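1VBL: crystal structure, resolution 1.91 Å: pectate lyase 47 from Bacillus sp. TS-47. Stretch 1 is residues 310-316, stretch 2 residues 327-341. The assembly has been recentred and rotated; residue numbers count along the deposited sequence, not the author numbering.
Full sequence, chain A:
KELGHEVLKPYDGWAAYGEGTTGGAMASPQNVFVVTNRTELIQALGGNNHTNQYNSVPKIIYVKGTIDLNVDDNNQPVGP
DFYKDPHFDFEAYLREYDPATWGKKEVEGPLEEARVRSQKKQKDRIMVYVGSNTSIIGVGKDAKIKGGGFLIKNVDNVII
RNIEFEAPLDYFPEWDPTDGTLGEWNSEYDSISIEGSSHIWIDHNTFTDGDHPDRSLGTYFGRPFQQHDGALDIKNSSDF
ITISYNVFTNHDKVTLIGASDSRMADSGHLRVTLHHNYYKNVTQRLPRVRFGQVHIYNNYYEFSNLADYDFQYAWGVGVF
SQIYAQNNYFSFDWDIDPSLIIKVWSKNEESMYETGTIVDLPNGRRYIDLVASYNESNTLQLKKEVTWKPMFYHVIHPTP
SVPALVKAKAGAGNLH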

# COMPACT_ATOMS: atom_id res chain seq x y z
N ASP A 310 -2.67 7.31 -15.02
CA ASP A 310 -4.06 7.37 -15.41
C ASP A 310 -4.89 6.91 -14.23
O ASP A 310 -4.36 6.37 -13.26
CB ASP A 310 -4.32 6.44 -16.61
CG ASP A 310 -3.60 6.90 -17.86
OD1 ASP A 310 -3.81 8.06 -18.27
OD2 ASP A 310 -2.82 6.10 -18.43
N PHE A 311 -6.20 7.15 -14.29
CA PHE A 311 -7.08 6.72 -13.22
C PHE A 311 -7.96 5.60 -13.76
O PHE A 311 -8.52 5.72 -14.85
CB PHE A 311 -7.97 7.87 -12.74
CG PHE A 311 -9.09 7.43 -11.83
CD1 PHE A 311 -10.38 7.25 -12.32
CD2 PHE A 311 -8.84 7.17 -10.49
CE1 PHE A 311 -11.41 6.82 -11.49
CE2 PHE A 311 -9.87 6.74 -9.64
CZ PHE A 311 -11.15 6.56 -10.14
N GLN A 312 -8.06 4.51 -13.01
CA GLN A 312 -8.88 3.39 -13.43
C GLN A 312 -10.12 3.27 -12.54
O GLN A 312 -11.25 3.26 -13.03
CB GLN A 312 -8.08 2.08 -13.37
CG GLN A 312 -8.81 0.89 -13.97
CD GLN A 312 -8.07 -0.42 -13.77
OE1 GLN A 312 -6.87 -0.51 -14.02
NE2 GLN A 312 -8.79 -1.46 -13.34
N TYR A 313 -9.89 3.17 -11.23
CA TYR A 313 -10.99 3.07 -10.28
C TYR A 313 -10.46 3.34 -8.87
O TYR A 313 -9.24 3.29 -8.64
CB TYR A 313 -11.63 1.68 -10.34
CG TYR A 313 -10.83 0.58 -9.67
CD1 TYR A 313 -10.98 0.32 -8.31
CD2 TYR A 313 -9.92 -0.20 -10.40
CE1 TYR A 313 -10.25 -0.69 -7.68
CE2 TYR A 313 -9.18 -1.21 -9.77
CZ TYR A 313 -9.36 -1.45 -8.42
OH TYR A 313 -8.65 -2.44 -7.80
N ALA A 314 -11.35 3.62 -7.94
CA ALA A 314 -10.94 3.90 -6.57
C ALA A 314 -11.27 2.74 -5.64
O ALA A 314 -10.38 2.10 -5.09
CB ALA A 314 -11.61 5.18 -6.07
N TRP A 315 -12.56 2.46 -5.48
CA TRP A 315 -13.00 1.39 -4.59
C TRP A 315 -13.25 0.06 -5.30
O TRP A 315 -14.17 -0.06 -6.11
CB TRP A 315 -14.26 1.82 -3.84
CG TRP A 315 -14.05 3.04 -2.99
CD1 TRP A 315 -12.87 3.49 -2.46
CD2 TRP A 315 -15.07 3.95 -2.53
NE1 TRP A 315 -13.09 4.62 -1.70
CE2 TRP A 315 -14.43 4.92 -1.73
CE3 TRP A 315 -16.45 4.03 -2.73
CZ2 TRP A 315 -15.13 5.96 -1.12
CZ3 TRP A 315 -17.15 5.07 -2.12
CH2 TRP A 315 -16.49 6.02 -1.32
N GLY A 316 -12.43 -0.93 -4.98
CA GLY A 316 -12.57 -2.24 -5.57
C GLY A 316 -13.38 -3.14 -4.66
O GLY A 316 -12.93 -3.51 -3.57
N ASN A 327 -18.61 9.79 4.03
CA ASN A 327 -18.08 11.13 3.82
C ASN A 327 -16.71 11.25 3.16
O ASN A 327 -15.81 11.90 3.69
CB ASN A 327 -18.08 11.86 5.16
CG ASN A 327 -19.47 11.92 5.78
OD1 ASN A 327 -20.39 11.25 5.32
ND2 ASN A 327 -19.62 12.73 6.83
N ASN A 328 -16.56 10.63 1.99
CA ASN A 328 -15.32 10.71 1.24
C ASN A 328 -15.57 11.75 0.15
O ASN A 328 -16.68 11.88 -0.35
CB ASN A 328 -14.96 9.36 0.63
CG ASN A 328 -14.74 8.30 1.69
OD1 ASN A 328 -15.63 7.51 1.98
ND2 ASN A 328 -13.55 8.30 2.28
N TYR A 329 -14.52 12.48 -0.21
CA TYR A 329 -14.62 13.54 -1.21
C TYR A 329 -13.75 13.25 -2.43
O TYR A 329 -12.55 13.03 -2.30
CB TYR A 329 -14.18 14.85 -0.55
CG TYR A 329 -14.55 16.11 -1.29
CD1 TYR A 329 -15.40 17.05 -0.71
CD2 TYR A 329 -14.03 16.40 -2.56
CE1 TYR A 329 -15.72 18.24 -1.35
CE2 TYR A 329 -14.35 17.59 -3.21
CZ TYR A 329 -15.19 18.51 -2.60
OH TYR A 329 -15.51 19.69 -3.22
N PHE A 330 -14.37 13.27 -3.61
CA PHE A 330 -13.65 13.02 -4.86
C PHE A 330 -13.60 14.27 -5.73
O PHE A 330 -14.60 14.95 -5.90
CB PHE A 330 -14.31 11.91 -5.69
CG PHE A 330 -14.24 10.55 -5.08
CD1 PHE A 330 -15.12 10.17 -4.06
CD2 PHE A 330 -13.30 9.62 -5.54
CE1 PHE A 330 -15.07 8.90 -3.52
CE2 PHE A 330 -13.24 8.34 -5.00
CZ PHE A 330 -14.13 7.97 -3.99
N SER A 331 -12.42 14.55 -6.28
CA SER A 331 -12.24 15.70 -7.16
C SER A 331 -11.55 15.24 -8.44
O SER A 331 -10.52 14.58 -8.39
CB SER A 331 -11.37 16.75 -6.46
OG SER A 331 -11.18 17.88 -7.30
N PHE A 332 -12.14 15.58 -9.58
CA PHE A 332 -11.59 15.23 -10.89
C PHE A 332 -11.56 16.52 -11.72
O PHE A 332 -12.46 17.34 -11.60
CB PHE A 332 -12.49 14.21 -11.60
CG PHE A 332 -12.50 12.85 -10.95
CD1 PHE A 332 -11.62 11.86 -11.36
CD2 PHE A 332 -13.42 12.55 -9.95
CE1 PHE A 332 -11.65 10.59 -10.79
CE2 PHE A 332 -13.47 11.28 -9.37
CZ PHE A 332 -12.58 10.30 -9.79
N ASP A 333 -10.55 16.70 -12.56
CA ASP A 333 -10.51 17.91 -13.37
C ASP A 333 -11.05 17.68 -14.78
O ASP A 333 -10.81 18.48 -15.69
CB ASP A 333 -9.10 18.52 -13.40
CG ASP A 333 -8.08 17.64 -14.09
OD1 ASP A 333 -6.90 18.05 -14.10
OD2 ASP A 333 -8.43 16.57 -14.61
N TRP A 334 -11.79 16.59 -14.93
CA TRP A 334 -12.43 16.25 -16.19
C TRP A 334 -13.78 15.61 -15.85
O TRP A 334 -13.98 15.13 -14.73
CB TRP A 334 -11.55 15.32 -17.03
CG TRP A 334 -11.56 13.86 -16.65
CD1 TRP A 334 -12.34 12.88 -17.20
CD2 TRP A 334 -10.70 13.21 -15.71
NE1 TRP A 334 -12.01 11.65 -16.66
CE2 TRP A 334 -11.00 11.83 -15.74
CE3 TRP A 334 -9.69 13.66 -14.84
CZ2 TRP A 334 -10.34 10.89 -14.93
CZ3 TRP A 334 -9.03 12.72 -14.04
CH2 TRP A 334 -9.36 11.35 -14.09
N ASP A 335 -14.71 15.63 -16.80
CA ASP A 335 -16.05 15.09 -16.58
C ASP A 335 -16.13 13.57 -16.65
O ASP A 335 -16.76 13.01 -17.54
CB ASP A 335 -17.03 15.73 -17.57
CG ASP A 335 -17.42 17.15 -17.18
OD1 ASP A 335 -17.81 17.93 -18.06
OD2 ASP A 335 -17.36 17.47 -15.97
N ILE A 336 -15.50 12.92 -15.69
CA ILE A 336 -15.48 11.47 -15.64
C ILE A 336 -16.87 10.90 -15.34
O ILE A 336 -17.69 11.55 -14.70
CB ILE A 336 -14.50 10.96 -14.55
CG1 ILE A 336 -14.35 9.44 -14.65
CG2 ILE A 336 -15.01 11.34 -13.17
CD1 ILE A 336 -13.35 8.85 -13.66
N ASP A 337 -17.12 9.70 -15.82
CA ASP A 337 -18.37 9.01 -15.57
C ASP A 337 -18.21 8.47 -14.14
O ASP A 337 -17.39 7.60 -13.90
CB ASP A 337 -18.52 7.85 -16.55
CG ASP A 337 -19.84 7.11 -16.40
OD1 ASP A 337 -20.42 7.13 -15.29
OD2 ASP A 337 -20.29 6.51 -17.39
N PRO A 338 -18.98 9.00 -13.18
CA PRO A 338 -18.85 8.51 -11.80
C PRO A 338 -19.09 7.02 -11.57
O PRO A 338 -18.75 6.49 -10.51
CB PRO A 338 -19.82 9.40 -11.02
CG PRO A 338 -20.83 9.82 -12.06
CD PRO A 338 -19.99 10.07 -13.27
N SER A 339 -19.65 6.34 -12.56
CA SER A 339 -19.90 4.90 -12.43
C SER A 339 -18.58 4.14 -12.48
O SER A 339 -18.53 2.94 -12.22
CB SER A 339 -20.82 4.41 -13.55
OG SER A 339 -20.16 4.37 -14.80
N LEU A 340 -17.50 4.85 -12.82
CA LEU A 340 -16.17 4.25 -12.92
C LEU A 340 -15.41 4.26 -11.60
O LEU A 340 -14.40 3.59 -11.46
CB LEU A 340 -15.33 5.00 -13.96
CG LEU A 340 -15.66 4.85 -15.45
CD1 LEU A 340 -17.14 5.07 -15.69
CD2 LEU A 340 -14.83 5.85 -16.24
N ILE A 341 -15.90 5.02 -10.63
CA ILE A 341 -15.21 5.13 -9.35
C ILE A 341 -15.21 3.82 -8.56
O ILE A 341 -14.26 3.52 -7.85
CB ILE A 341 -15.82 6.28 -8.52
CG1 ILE A 341 -15.69 7.58 -9.33
CG2 ILE A 341 -15.09 6.41 -7.19
CD1 ILE A 341 -16.37 8.79 -8.69

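Contact between residues 310-316 and 327-341 of pectate lyase 47, which buries 451 Å² counted over both sides and rests on apolar and aromatic packing plus two backbone hydrogen bonds to a single carbonyl. N328 is the first residue to touch stretch 1: it is buried, its CB points toward stretch 1, and its side chain lies beside the indole of W315. The strand 329-332 follows, and its alternation sorts the side chains: Y329 and S331 are out of reach, whereas F330 and F332, both with chi1 in m, point toward stretch 1. F330 sets its edge against the face of the six-membered ring of W315 (centroids 5.2 Å apart, planes at 74°), with F330 CZ 3.6 Å from W315 CZ2. The same edge receives the small methyl of A314, whose CB lies 3.7 Å from F330 CE2. W315 begins with its CA-to-CB bond sideways, but with chi1 in m, the end of the indole comes nearer; NE1 is hydrogen-bonded elsewhere in the structure, so the buried ring leaves no unpaired donor. F332 repeats the edge-to-face arrangement with F311: its edge meets the F311 face at 73°, centroids again 5.2 Å apart, and F332 CE1 is 3.8 Å from F311 CE1. Beyond the strand, exposed D333 and D335 are out of reach, while W334 and I336, which alternate with them, point toward stretch 1. W334 presents the edge of its indole to F311, CH2 being 4.0 Å from F311 CB, and I336, extended with both chi angles in t, carries its CD1 to 3.5 Å from F311 CE1. F311, with chi1 in t, thus packs against three apolar side chains and has 89 Å² covered, the largest share of any residue here. D337 makes no contact but accepts a hydrogen bond from the backbone of S339 (S339 N to D337 OD1, 2.9 Å), at the start of the short 3-10 segment 338-340. L340 N to D337 O (3.0 Å) and I341 N to P338 O (3.2 Å) tie this turn together. L340 approaches mainly through its backbone, its O lying 3.5 Å from Y313 CB. I341 closes the contact: its carbonyl accepts hydrogen bonds from two successive amides, A314 N to I341 O at 2.9 Å and W315 N to I341 O at 3.1 Å. Although its CA-to-CB bond points away, I341 CG2 still reaches A314 CB at 3.9 Å, adding an apolar contact beside the polar anchor.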